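Local coordinates for protein putative sortase (Streptococcus pneumoniae, PDB 2W1K) that probably acts as a class C sortase transpeptidase that covalently joins pilin subunits during assembly of the pneumococcal pilus fibre, at residues 29-34 with 97-102; 85-90 with 111-116; 141-146 with 192-197. All coordinates share one frame; numbering follows the deposited sequence.

From the N terminus, the chain runs through helix 18-34, whose last residues are met by the 97-102 loop, closing interaction 1. Before that loop arrives, helix 84-89 has already passed, and it meets residues 111-116 only after strand 106-111, so interactions 1 and 2 cross along the sequence. Their centres lie on opposite sides of the centre of the chain, about 22 Å apart. Interaction 3 follows in series and pairs strand 141-153 with the end of strand 183-196. Interactions 1 and 3 touch where P100 CB packs on Y145 OH at 3.8 Å. Together they hold helix 18-34 and helix 84-89 against loops at strand ends of the sortase barrel and pair two of its strands.

Interaction 1. Residues 29-34 with 97-102; sequences LAYNQR and TPLPLD
N32, on the last turns of helix 18-34, grips the backbone of L99 with both ends of its amide. Its CB leaves the helix toward the 97-102 loop, and N32 CG stands anti to the carbonyl carbon (chi1 -74°), 3.6 Å from P98 CB; the N32 and P98 side chains cross at about a right angle. At the tip the group divides. N32 OD1 lies 3.3 Å from P98 CA and accepts the hydrogen bond from L99 N at 2.8 Å, a somewhat bent bond with 147° at the hydrogen. N32 ND2 donates to L99 O at 3.1 Å, far straighter (170°) and almost in the plane of its own amide. Gripped at both polar atoms, the amide is held against rotation. N32 ND2 also passes 3.8 Å from L101 CD1.

This pairing fastens helix 18-34 to the loop between strands 91-93 and 106-111 of the sortase β-barrel. L99 O has a second donor, L101 N, in the inverse gamma turn centred on P100; both donors reach it from the same face of its carbonyl plane.

Y31 packs beside this bond pair. Y31 CD1, a ring carbon, touches L99 CD1 at 3.7 Å, the two side chains crossing at about a right angle. CE1 approaches T97 O, which lies at the ring edge near its plane, while the hydroxyl is engaged by D95 OD1 and G96 N. Y54 meets the ring nearly parallel to it. One turn back along the helix, L101 CD1 rests on backbone, 3.6 Å from L29 N. A MES molecule, probably from the crystallisation liquor, sits close to the L101 side chain and accepts a hydrogen bond from D102 N.

Interaction 2. Residues 85-90 with 111-116; sequences HHLGMG and AGHRAE
L87 in the short helix 84-89 faces G112, their CA atoms 6.2 Å apart, where the chain runs out of strand 106-111 into an irregular loop; no direct hydrogen bond crosses the contact, and water bridges it. One water donates to L87 O and G90 O and accepts from H113 N at 2.7 Å, so it joins the L87 and G90 carbonyls to the backbone of the 111-116 loop. A second donates to G88 O and to E116 OE2, the latter at 2.6 Å.

The L87 side chain carries the apolar part. Its CG is anti to the carbonyl carbon (chi1 -73°); beyond it, L87 CD2 packs 4.3 Å from A111 CB, with the carbonyl A111 O closer at 3.6 Å, and CD1 sits over one face of the H113 imidazole. L87 CB meets H113 NE2 at 3.6 Å, while H113 CD2 approaches L87 O at 3.2 Å. A111-G112-H113 resembles the sequence around the conserved histidine of sortases, so H113 probably corresponds to it.

F45, from a loop, touches both L87 and A111. On the barrel side, G112 hydrogen-bonds through its backbone to I173 of strand 168-176, and A111 to A92 of strand 91-93.

Interaction 3. Residues 141-146 with 192-197; sequences EIVEYQ and VAVYQK
A classic beta bulge sets two residues, V192 and A193, opposite the single E144, interrupting the otherwise regular antiparallel pairing of strands 141-153 and 183-196 in the sortase β-barrel. E144 O accepts from V192 N at 2.7 Å and, weakly, from A193 N at 3.4 Å. Within the bulge E144 N also donates to A193 O; beyond it I142 and Y195 form a hydrogen-bonded pair, while V143-V194 and E141-Q196 are non-hydrogen-bonded.

On the face of V143 and V194, the E141 and Q196 side chains run side by side. Q196 NE2 donates to the anti lone pair of E141 OE2 at 2.7 Å, with the carboxylate and amide planes 63° apart. E141 OE1 is held by Y21 OH and N138 ND2, and OE2 also meets a bound MES, probably from the crystallisation liquor. V194 CG1 packs 3.5 Å from E141 OE2.

On the other face, helix 202-209 packs against I142 and Y195. Here CG of E144 is anti to the backbone N (chi1 178°) and the chain runs extended from there; its carboxylate lies nearly coplanar with the Y195 ring, 21° apart. Y195 OH donates to E144 OE1 at 3.0 Å, arriving almost in line with the C-O bond.

Interaction 1. Residues 29-34 with 97-102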
ATOM      1  N   LEU A  29       1.042  -9.563 -11.470  1.00 24.22           N
ATOM      2  CA  LEU A  29       1.628 -10.916 -11.318  1.00 25.34           C
ATOM      3  C   LEU A  29       3.067 -10.934 -11.876  1.00 24.02           C
ATOM      4  O   LEU A  29       3.933 -11.448 -11.201  1.00 23.34           O
ATOM      5  CB  LEU A  29       0.819 -11.983 -12.114  1.00 21.70           C
ATOM      6  CG  LEU A  29       1.253 -13.417 -11.856  1.00 27.11           C
ATOM      7  CD1 LEU A  29       1.206 -13.772 -10.363  1.00 25.61           C
ATOM      8  CD2 LEU A  29       0.294 -14.339 -12.716  1.00 25.60           C
ATOM      9  N   ALA A  30       3.267 -10.417 -13.119  1.00 23.47           N
ATOM     10  CA  ALA A  30       4.552 -10.355 -13.825  1.00 23.88           C
ATOM     11  C   ALA A  30       5.546  -9.632 -13.004  1.00 25.60           C
ATOM     12  O   ALA A  30       6.724 -10.049 -12.855  1.00 26.45           O
ATOM     13  CB  ALA A  30       4.451  -9.610 -15.192  1.00 23.94           C
ATOM     14  N   TYR A  31       5.123  -8.496 -12.468  1.00 27.58           N
ATOM     15  CA  TYR A  31       6.054  -7.789 -11.642  1.00 26.12           C
ATOM     16  C   TYR A  31       6.462  -8.642 -10.416  1.00 28.09           C
ATOM     17  O   TYR A  31       7.660  -8.664 -10.016  1.00 25.44           O
ATOM     18  CB  TYR A  31       5.373  -6.542 -11.138  1.00 27.61           C
ATOM     19  CG  TYR A  31       6.236  -5.703 -10.148  1.00 28.63           C
ATOM     20  CD1 TYR A  31       6.173  -5.946  -8.770  1.00 25.99           C
ATOM     21  CD2 TYR A  31       7.008  -4.609 -10.604  1.00 24.62           C
ATOM     22  CE1 TYR A  31       6.896  -5.171  -7.886  1.00 26.69           C
ATOM     23  CE2 TYR A  31       7.767  -3.825  -9.710  1.00 25.95           C
ATOM     24  CZ  TYR A  31       7.700  -4.100  -8.353  1.00 23.34           C
ATOM     25  OH  TYR A  31       8.406  -3.352  -7.375  1.00 27.54           O
ATOM     26  N   ASN A  32       5.475  -9.307  -9.760  1.00 28.00           N
ATOM     27  CA  ASN A  32       5.865 -10.090  -8.583  1.00 28.35           C
ATOM     28  C   ASN A  32       6.865 -11.212  -8.974  1.00 28.19           C
ATOM     29  O   ASN A  32       7.733 -11.530  -8.194  1.00 27.54           O
ATOM     30  CB  ASN A  32       4.623 -10.624  -7.796  1.00 27.78           C
ATOM     31  CG  ASN A  32       3.924  -9.516  -7.000  1.00 27.17           C
ATOM     32  OD1 ASN A  32       4.354  -8.371  -7.072  1.00 25.29           O
ATOM     33  ND2 ASN A  32       2.863  -9.848  -6.200  1.00 20.99           N
ATOM     34  N   GLN A  33       6.731 -11.777 -10.192  1.00 28.43           N
ATOM     35  CA  GLN A  33       7.499 -12.916 -10.655  1.00 29.97           C
ATOM     36  C   GLN A  33       8.912 -12.466 -10.859  1.00 31.44           C
ATOM     37  O   GLN A  33       9.802 -13.218 -10.510  1.00 30.19           O
ATOM     38  CB  GLN A  33       6.990 -13.527 -11.980  1.00 30.72           C
ATOM     39  CG  GLN A  33       5.526 -14.163 -11.912  1.00 38.40           C
ATOM     40  CD  GLN A  33       5.407 -15.637 -11.357  1.00 44.14           C
ATOM     41  OE1 GLN A  33       4.922 -15.857 -10.180  1.00 42.40           O
ATOM     42  NE2 GLN A  33       5.855 -16.657 -12.195  1.00 43.97           N
ATOM     43  N   ARG A  34       9.147 -11.228 -11.350  1.00 31.07           N
ATOM     44  CA  ARG A  34      10.543 -10.768 -11.553  1.00 32.83           C
ATOM     45  C   ARG A  34      11.338 -10.479 -10.310  1.00 35.09           C
ATOM     46  O   ARG A  34      12.591 -10.387 -10.390  1.00 35.72           O
ATOM     47  CB  ARG A  34      10.637  -9.499 -12.400  1.00 32.21           C
ATOM     48  CG  ARG A  34       9.900  -9.539 -13.668  1.00 32.53           C
ATOM     49  CD  ARG A  34      10.119  -8.362 -14.576  1.00 28.09           C
ATOM     50  NE  ARG A  34       9.659  -7.046 -14.088  1.00 30.39           N
ATOM     51  CZ  ARG A  34       8.443  -6.565 -14.311  1.00 27.63           C
ATOM     52  NH1 ARG A  34       7.553  -7.329 -14.965  1.00 26.49           N
ATOM     53  NH2 ARG A  34       8.128  -5.353 -13.916  1.00 30.72           N
ATOM     54  N   THR A  97       9.377  -4.862  -3.258  1.00 28.12           N
ATOM     55  CA  THR A  97       8.407  -5.725  -2.487  1.00 28.23           C
ATOM     56  C   THR A  97       7.225  -6.040  -3.435  1.00 28.85           C
ATOM     57  O   THR A  97       6.891  -5.247  -4.334  1.00 31.05           O
ATOM     58  CB  THR A  97       7.903  -5.093  -1.188  1.00 27.29           C
ATOM     59  OG1 THR A  97       6.999  -4.011  -1.495  1.00 27.64           O
ATOM     60  CG2 THR A  97       9.166  -4.592  -0.358  1.00 27.31           C
ATOM     61  N   PRO A  98       6.604  -7.213  -3.242  1.00 28.49           N
ATOM     62  CA  PRO A  98       5.504  -7.557  -4.107  1.00 27.52           C
ATOM     63  C   PRO A  98       4.361  -6.544  -4.070  1.00 28.28           C
ATOM     64  O   PRO A  98       4.068  -5.873  -3.049  1.00 29.56           O
ATOM     65  CB  PRO A  98       5.104  -8.995  -3.629  1.00 27.20           C
ATOM     66  CG  PRO A  98       5.501  -8.967  -2.085  1.00 29.22           C
ATOM     67  CD  PRO A  98       6.884  -8.239  -2.204  1.00 28.23           C
ATOM     68  N   LEU A  99       3.683  -6.453  -5.173  1.00 26.53           N
ATOM     69  CA  LEU A  99       2.350  -5.788  -5.173  1.00 27.75           C
ATOM     70  C   LEU A  99       1.341  -6.669  -4.370  1.00 27.10           C
ATOM     71  O   LEU A  99       1.517  -7.912  -4.227  1.00 26.03           O
ATOM     72  CB  LEU A  99       1.859  -5.575  -6.640  1.00 25.51           C
ATOM     73  CG  LEU A  99       2.879  -4.681  -7.389  1.00 24.55           C
ATOM     74  CD1 LEU A  99       2.653  -4.754  -8.975  1.00 27.23           C
ATOM     75  CD2 LEU A  99       2.718  -3.158  -6.997  1.00 17.62           C
ATOM     76  N   PRO A 100       0.284  -6.032  -3.861  1.00 27.59           N
ATOM     77  CA  PRO A 100      -0.569  -6.712  -2.865  1.00 26.71           C
ATOM     78  C   PRO A 100      -1.559  -7.731  -3.497  1.00 26.92           C
ATOM     79  O   PRO A 100      -2.747  -7.485  -3.592  1.00 27.51           O
ATOM     80  CB  PRO A 100      -1.299  -5.489  -2.172  1.00 26.93           C
ATOM     81  CG  PRO A 100      -1.417  -4.509  -3.385  1.00 22.88           C
ATOM     82  CD  PRO A 100      -0.010  -4.555  -3.932  1.00 24.97           C
ATOM     83  N   LEU A 101      -1.047  -8.869  -3.989  1.00 26.95           N
ATOM     84  CA  LEU A 101      -1.929  -9.851  -4.617  1.00 27.68           C
ATOM     85  C   LEU A 101      -2.057 -11.046  -3.692  1.00 25.82           C
ATOM     86  O   LEU A 101      -1.333 -11.138  -2.747  1.00 26.21           O
ATOM     87  CB  LEU A 101      -1.340 -10.354  -5.941  1.00 24.60           C
ATOM     88  CG  LEU A 101      -0.993  -9.329  -6.981  1.00 28.25           C
ATOM     89  CD1 LEU A 101      -0.349 -10.091  -8.201  1.00 24.34           C
ATOM     90  CD2 LEU A 101      -2.244  -8.610  -7.439  1.00 18.22           C
ATOM     91  N   ASP A 102      -2.955 -11.960  -4.001  1.00 27.07           N
ATOM     92  CA  ASP A 102      -3.127 -13.120  -3.199  1.00 27.63           C
ATOM     93  C   ASP A 102      -1.922 -14.098  -3.238  1.00 27.50           C
ATOM     94  O   ASP A 102      -1.083 -14.000  -4.078  1.00 23.19           O
ATOM     95  CB  ASP A 102      -4.422 -13.734  -3.610  1.00 30.11           C
ATOM     96  CG  ASP A 102      -4.398 -14.176  -5.075  1.00 42.63           C
ATOM     97  OD1 ASP A 102      -3.277 -14.489  -5.626  1.00 47.80           O
ATOM     98  OD2 ASP A 102      -5.524 -14.214  -5.665  1.00 53.90           O
TER

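Interaction 2. Residues 85-90 with 111-116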
ATOM      1  N   HIS A  85       8.208  12.755  -5.121  1.00 26.62           N
ATOM      2  CA  HIS A  85       7.077  13.202  -5.916  1.00 28.48           C
ATOM      3  C   HIS A  85       5.851  12.437  -5.487  1.00 30.05           C
ATOM      4  O   HIS A  85       4.859  13.049  -5.044  1.00 29.68           O
ATOM      5  CB  HIS A  85       7.431  13.002  -7.397  1.00 30.69           C
ATOM      6  CG  HIS A  85       6.293  13.161  -8.359  1.00 34.24           C
ATOM      7  ND1 HIS A  85       6.025  12.245  -9.368  1.00 35.49           N
ATOM      8  CD2 HIS A  85       5.328  14.118  -8.453  1.00 40.45           C
ATOM      9  CE1 HIS A  85       4.949  12.641 -10.042  1.00 36.09           C
ATOM     10  NE2 HIS A  85       4.529  13.791  -9.537  1.00 36.71           N
ATOM     11  N   HIS A  86       5.885  11.105  -5.589  1.00 29.77           N
ATOM     12  CA  HIS A  86       4.725  10.290  -5.175  1.00 30.63           C
ATOM     13  C   HIS A  86       4.349  10.415  -3.684  1.00 30.30           C
ATOM     14  O   HIS A  86       3.167  10.426  -3.281  1.00 30.39           O
ATOM     15  CB  HIS A  86       4.952   8.784  -5.445  1.00 26.75           C
ATOM     16  CG  HIS A  86       4.966   8.435  -6.892  1.00 30.79           C
ATOM     17  ND1 HIS A  86       5.560   7.286  -7.392  1.00 26.72           N
ATOM     18  CD2 HIS A  86       4.547   9.151  -7.978  1.00 31.51           C
ATOM     19  CE1 HIS A  86       5.506   7.318  -8.710  1.00 22.31           C
ATOM     20  NE2 HIS A  86       4.858   8.416  -9.083  1.00 26.94           N
ATOM     21  N   LEU A  87       5.355  10.432  -2.836  1.00 31.00           N
ATOM     22  CA  LEU A  87       5.062  10.571  -1.416  1.00 28.85           C
ATOM     23  C   LEU A  87       4.520  11.941  -1.047  1.00 30.50           C
ATOM     24  O   LEU A  87       3.937  12.091   0.036  1.00 29.26           O
ATOM     25  CB  LEU A  87       6.286  10.280  -0.567  1.00 29.96           C
ATOM     26  CG  LEU A  87       6.666   8.770  -0.486  1.00 28.35           C
ATOM     27  CD1 LEU A  87       8.003   8.627   0.290  1.00 28.75           C
ATOM     28  CD2 LEU A  87       5.521   7.940   0.132  1.00 29.47           C
ATOM     29  N   GLY A  88       4.706  12.923  -1.947  1.00 28.74           N
ATOM     30  CA  GLY A  88       4.113  14.240  -1.748  1.00 30.21           C
ATOM     31  C   GLY A  88       2.651  14.198  -2.156  1.00 32.94           C
ATOM     32  O   GLY A  88       1.865  15.085  -1.786  1.00 31.36           O
ATOM     33  N   MET A  89       2.260  13.181  -2.941  1.00 33.09           N
ATOM     34  CA  MET A  89       0.859  13.129  -3.419  1.00 33.45           C
ATOM     35  C   MET A  89      -0.068  12.070  -2.825  1.00 32.11           C
ATOM     36  O   MET A  89      -1.296  12.092  -3.108  1.00 33.49           O
ATOM     37  CB  MET A  89       0.781  13.132  -4.985  1.00 34.26           C
ATOM     38  CG  MET A  89       1.620  12.129  -5.640  1.00 36.43           C
ATOM     39  SD  MET A  89       2.043  12.671  -7.375  1.00 41.11           S
ATOM     40  CE  MET A  89       0.410  13.119  -7.914  1.00 38.31           C
ATOM     41  N   GLY A  90       0.448  11.190  -1.974  1.00 30.74           N
ATOM     42  CA  GLY A  90      -0.345  10.072  -1.487  1.00 29.45           C
ATOM     43  C   GLY A  90       0.593   9.042  -0.894  1.00 31.13           C
ATOM     44  O   GLY A  90       1.679   9.407  -0.329  1.00 29.43           O
ATOM     45  N   ALA A 111       4.574   2.874   1.601  1.00 29.91           N
ATOM     46  CA  ALA A 111       5.134   3.888   2.462  1.00 29.78           C
ATOM     47  C   ALA A 111       4.238   5.143   2.558  1.00 30.30           C
ATOM     48  O   ALA A 111       3.402   5.424   1.674  1.00 31.12           O
ATOM     49  CB  ALA A 111       6.581   4.247   1.994  1.00 28.79           C
ATOM     50  N   GLY A 112       4.353   5.888   3.658  1.00 29.44           N
ATOM     51  CA  GLY A 112       3.769   7.210   3.646  1.00 28.63           C
ATOM     52  C   GLY A 112       4.408   8.118   4.648  1.00 30.23           C
ATOM     53  O   GLY A 112       4.930   7.634   5.701  1.00 30.07           O
ATOM     54  N   HIS A 113       4.330   9.436   4.365  1.00 29.40           N
ATOM     55  CA  HIS A 113       4.888  10.451   5.296  1.00 30.03           C
ATOM     56  C   HIS A 113       4.271  10.578   6.659  1.00 31.25           C
ATOM     57  O   HIS A 113       3.068  10.294   6.862  1.00 30.87           O
ATOM     58  CB  HIS A 113       4.885  11.807   4.644  1.00 30.53           C
ATOM     59  CG  HIS A 113       5.974  11.973   3.656  1.00 27.82           C
ATOM     60  ND1 HIS A 113       7.282  11.611   3.950  1.00 29.89           N
ATOM     61  CD2 HIS A 113       5.991  12.578   2.443  1.00 21.90           C
ATOM     62  CE1 HIS A 113       8.054  11.972   2.938  1.00 31.72           C
ATOM     63  NE2 HIS A 113       7.296  12.588   2.023  1.00 27.53           N
ATOM     64  N   ARG A 114       5.118  10.980   7.607  1.00 32.40           N
ATOM     65  CA  ARG A 114       4.712  11.091   9.023  1.00 32.47           C
ATOM     66  C   ARG A 114       4.201  12.509   9.352  1.00 33.46           C
ATOM     67  O   ARG A 114       3.234  12.686  10.126  1.00 35.83           O
ATOM     68  CB  ARG A 114       5.893  10.814   9.933  1.00 30.92           C
ATOM     69  CG  ARG A 114       5.442  10.596  11.371  1.00 30.34           C
ATOM     70  CD  ARG A 114       4.622   9.321  11.388  1.00 29.43           C
ATOM     71  NE  ARG A 114       4.092   8.950  12.707  1.00 30.80           N
ATOM     72  CZ  ARG A 114       4.731   8.275  13.686  1.00 35.21           C
ATOM     73  NH1 ARG A 114       6.051   7.920  13.631  1.00 32.59           N
ATOM     74  NH2 ARG A 114       4.028   8.028  14.791  1.00 37.59           N
ATOM     75  N   ALA A 115       4.845  13.494   8.759  1.00 33.09           N
ATOM     76  CA  ALA A 115       4.587  14.908   9.042  1.00 36.38           C
ATOM     77  C   ALA A 115       4.898  15.798   7.808  1.00 37.38           C
ATOM     78  O   ALA A 115       5.571  16.802   7.919  1.00 39.42           O
ATOM     79  CB  ALA A 115       5.447  15.329  10.204  1.00 36.60           C
ATOM     80  N   GLU A 116       4.518  15.340   6.639  1.00 36.84           N
ATOM     81  CA  GLU A 116       4.433  16.104   5.407  1.00 38.39           C
ATOM     82  C   GLU A 116       3.647  17.422   5.580  1.00 38.61           C
ATOM     83  O   GLU A 116       2.571  17.406   6.138  1.00 38.09           O
ATOM     84  CB  GLU A 116       3.711  15.185   4.343  1.00 39.64           C
ATOM     85  CG  GLU A 116       3.175  15.888   3.130  1.00 38.27           C
ATOM     86  CD  GLU A 116       4.325  16.286   2.227  1.00 45.23           C
ATOM     87  OE1 GLU A 116       5.506  15.926   2.557  1.00 48.77           O
ATOM     88  OE2 GLU A 116       4.053  16.945   1.201  1.00 45.61           O
TER
HETATM   89  O   HOH W   1       3.364  10.106   1.974  1.00 40.32           O
HETATM   90  O   HOH W   2       2.315  17.364  -0.648  1.00 53.92           O

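Interaction 3. Residues 141-146 with 192-197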
ATOM      1  N   GLU A 141     -12.352  -5.198  -6.654  1.00 25.72           N
ATOM      2  CA  GLU A 141     -12.382  -5.944  -5.407  1.00 26.86           C
ATOM      3  C   GLU A 141     -11.888  -5.042  -4.238  1.00 26.49           C
ATOM      4  O   GLU A 141     -10.974  -4.203  -4.410  1.00 25.26           O
ATOM      5  CB  GLU A 141     -11.379  -7.082  -5.478  1.00 25.29           C
ATOM      6  CG  GLU A 141     -11.610  -7.959  -6.698  1.00 27.51           C
ATOM      7  CD  GLU A 141     -10.551  -9.030  -6.853  1.00 28.62           C
ATOM      8  OE1 GLU A 141      -9.384  -8.610  -7.090  1.00 26.33           O
ATOM      9  OE2 GLU A 141     -10.820 -10.280  -6.716  1.00 25.45           O
ATOM     10  N   ILE A 142     -12.386  -5.323  -3.026  1.00 25.21           N
ATOM     11  CA  ILE A 142     -11.864  -4.696  -1.867  1.00 25.56           C
ATOM     12  C   ILE A 142     -11.219  -5.773  -1.064  1.00 26.94           C
ATOM     13  O   ILE A 142     -11.853  -6.815  -0.761  1.00 29.67           O
ATOM     14  CB  ILE A 142     -12.950  -3.949  -1.050  1.00 23.93           C
ATOM     15  CG1 ILE A 142     -13.394  -2.645  -1.729  1.00 21.70           C
ATOM     16  CG2 ILE A 142     -12.247  -3.461   0.239  1.00 27.18           C
ATOM     17  CD1 ILE A 142     -14.871  -2.058  -1.270  1.00 22.53           C
ATOM     18  N   VAL A 143      -9.955  -5.600  -0.690  1.00 29.10           N
ATOM     19  CA  VAL A 143      -9.299  -6.707   0.045  1.00 27.22           C
ATOM     20  C   VAL A 143      -9.311  -6.185   1.459  1.00 28.79           C
ATOM     21  O   VAL A 143      -9.030  -5.003   1.667  1.00 30.21           O
ATOM     22  CB  VAL A 143      -7.853  -6.894  -0.410  1.00 26.70           C
ATOM     23  CG1 VAL A 143      -7.155  -7.951   0.401  1.00 22.18           C
ATOM     24  CG2 VAL A 143      -7.843  -7.183  -1.952  1.00 28.51           C
ATOM     25  N   GLU A 144      -9.604  -7.056   2.405  1.00 26.36           N
ATOM     26  CA  GLU A 144      -9.657  -6.662   3.806  1.00 28.64           C
ATOM     27  C   GLU A 144      -8.443  -7.259   4.520  1.00 26.52           C
ATOM     28  O   GLU A 144      -8.120  -8.413   4.272  1.00 25.18           O
ATOM     29  CB  GLU A 144     -11.010  -7.114   4.478  1.00 24.95           C
ATOM     30  CG  GLU A 144     -10.923  -6.691   5.960  1.00 28.06           C
ATOM     31  CD  GLU A 144     -12.099  -7.187   6.760  1.00 28.46           C
ATOM     32  OE1 GLU A 144     -13.166  -7.463   6.153  1.00 33.27           O
ATOM     33  OE2 GLU A 144     -11.958  -7.289   8.001  1.00 35.33           O
ATOM     34  N   TYR A 145      -7.766  -6.455   5.344  1.00 27.17           N
ATOM     35  CA  TYR A 145      -6.656  -6.923   6.239  1.00 27.77           C
ATOM     36  C   TYR A 145      -6.915  -6.533   7.695  1.00 28.17           C
ATOM     37  O   TYR A 145      -7.706  -5.697   7.998  1.00 28.52           O
ATOM     38  CB  TYR A 145      -5.344  -6.173   5.829  1.00 27.84           C
ATOM     39  CG  TYR A 145      -4.780  -6.498   4.441  1.00 30.26           C
ATOM     40  CD1 TYR A 145      -5.326  -5.958   3.266  1.00 30.10           C
ATOM     41  CD2 TYR A 145      -3.677  -7.307   4.317  1.00 26.54           C
ATOM     42  CE1 TYR A 145      -4.754  -6.254   2.028  1.00 25.85           C
ATOM     43  CE2 TYR A 145      -3.099  -7.593   3.096  1.00 27.48           C
ATOM     44  CZ  TYR A 145      -3.621  -7.059   1.940  1.00 30.48           C
ATOM     45  OH  TYR A 145      -2.945  -7.367   0.708  1.00 25.98           O
ATOM     46  N   GLN A 146      -6.177  -7.106   8.616  1.00 28.97           N
ATOM     47  CA  GLN A 146      -6.319  -6.721   9.927  1.00 29.44           C
ATOM     48  C   GLN A 146      -4.926  -6.576  10.596  1.00 28.58           C
ATOM     49  O   GLN A 146      -3.993  -7.376  10.364  1.00 26.92           O
ATOM     50  CB  GLN A 146      -7.253  -7.681  10.661  1.00 30.44           C
ATOM     51  CG  GLN A 146      -6.646  -8.993  10.861  1.00 38.76           C
ATOM     52  CD  GLN A 146      -7.469  -9.849  11.826  1.00 47.30           C
ATOM     53  OE1 GLN A 146      -8.582  -9.456  12.291  1.00 46.68           O
ATOM     54  NE2 GLN A 146      -6.932 -11.014  12.124  1.00 46.36           N
ATOM     55  N   VAL A 192      -7.365 -10.758   5.295  1.00 28.26           N
ATOM     56  CA  VAL A 192      -8.526 -11.521   5.767  1.00 32.46           C
ATOM     57  C   VAL A 192      -9.523 -12.077   4.683  1.00 31.52           C
ATOM     58  O   VAL A 192     -10.002 -13.217   4.771  1.00 32.45           O
ATOM     59  CB  VAL A 192      -9.261 -10.614   6.891  1.00 31.38           C
ATOM     60  CG1 VAL A 192     -10.642 -10.914   7.027  1.00 35.36           C
ATOM     61  CG2 VAL A 192      -8.514 -10.697   8.164  1.00 35.49           C
ATOM     62  N   ALA A 193      -9.866 -11.265   3.698  1.00 29.27           N
ATOM     63  CA  ALA A 193     -10.904 -11.667   2.771  1.00 28.50           C
ATOM     64  C   ALA A 193     -10.757 -10.694   1.584  1.00 29.20           C
ATOM     65  O   ALA A 193     -10.088  -9.631   1.696  1.00 27.17           O
ATOM     66  CB  ALA A 193     -12.340 -11.505   3.442  1.00 28.61           C
ATOM     67  N   VAL A 194     -11.364 -11.075   0.458  1.00 28.38           N
ATOM     68  CA  VAL A 194     -11.395 -10.301  -0.762  1.00 27.92           C
ATOM     69  C   VAL A 194     -12.935 -10.253  -1.068  1.00 28.37           C
ATOM     70  O   VAL A 194     -13.579 -11.287  -1.112  1.00 26.36           O
ATOM     71  CB  VAL A 194     -10.688 -11.037  -1.963  1.00 29.40           C
ATOM     72  CG1 VAL A 194     -10.890 -10.276  -3.244  1.00 24.99           C
ATOM     73  CG2 VAL A 194      -9.169 -11.197  -1.712  1.00 28.86           C
ATOM     74  N   TYR A 195     -13.478  -9.074  -1.313  1.00 27.26           N
ATOM     75  CA  TYR A 195     -14.850  -8.939  -1.703  1.00 28.16           C
ATOM     76  C   TYR A 195     -14.901  -8.505  -3.113  1.00 28.35           C
ATOM     77  O   TYR A 195     -14.179  -7.567  -3.500  1.00 30.75           O
ATOM     78  CB  TYR A 195     -15.523  -7.872  -0.813  1.00 29.45           C
ATOM     79  CG  TYR A 195     -15.397  -8.222   0.702  1.00 30.13           C
ATOM     80  CD1 TYR A 195     -16.298  -9.123   1.329  1.00 33.29           C
ATOM     81  CD2 TYR A 195     -14.364  -7.684   1.503  1.00 36.02           C
ATOM     82  CE1 TYR A 195     -16.151  -9.507   2.686  1.00 29.70           C
ATOM     83  CE2 TYR A 195     -14.231  -8.076   2.914  1.00 36.80           C
ATOM     84  CZ  TYR A 195     -15.163  -8.961   3.468  1.00 33.77           C
ATOM     85  OH  TYR A 195     -15.124  -9.360   4.803  1.00 42.77           O
ATOM     86  N   GLN A 196     -15.805  -9.120  -3.887  1.00 27.06           N
ATOM     87  CA  GLN A 196     -16.061  -8.690  -5.245  1.00 28.51           C
ATOM     88  C   GLN A 196     -17.116  -7.636  -5.187  1.00 28.36           C
ATOM     89  O   GLN A 196     -18.137  -7.845  -4.545  1.00 26.34           O
ATOM     90  CB  GLN A 196     -16.692  -9.873  -6.050  1.00 30.74           C
ATOM     91  CG  GLN A 196     -15.772 -11.164  -5.999  1.00 29.27           C
ATOM     92  CD  GLN A 196     -14.381 -10.815  -6.655  1.00 29.58           C
ATOM     93  OE1 GLN A 196     -14.316 -10.338  -7.790  1.00 29.29           O
ATOM     94  NE2 GLN A 196     -13.319 -11.140  -5.960  1.00 25.68           N
ATOM     95  N   LYS A 197     -16.933  -6.602  -5.973  1.00 27.69           N
ATOM     96  CA  LYS A 197     -17.859  -5.515  -5.960  1.00 30.92           C
ATOM     97  C   LYS A 197     -19.115  -5.934  -6.734  1.00 31.88           C
ATOM     98  O   LYS A 197     -20.144  -5.288  -6.666  1.00 32.48           O
ATOM     99  CB  LYS A 197     -17.223  -4.266  -6.562  1.00 32.46           C
ATOM    100  CG  LYS A 197     -16.094  -3.642  -5.638  1.00 31.92           C
ATOM    101  CD  LYS A 197     -15.577  -2.364  -6.320  1.00 33.10           C
ATOM    102  CE  LYS A 197     -14.607  -1.630  -5.458  1.00 30.85           C
ATOM    103  NZ  LYS A 197     -14.308  -0.238  -6.101  1.00 32.50           N
TER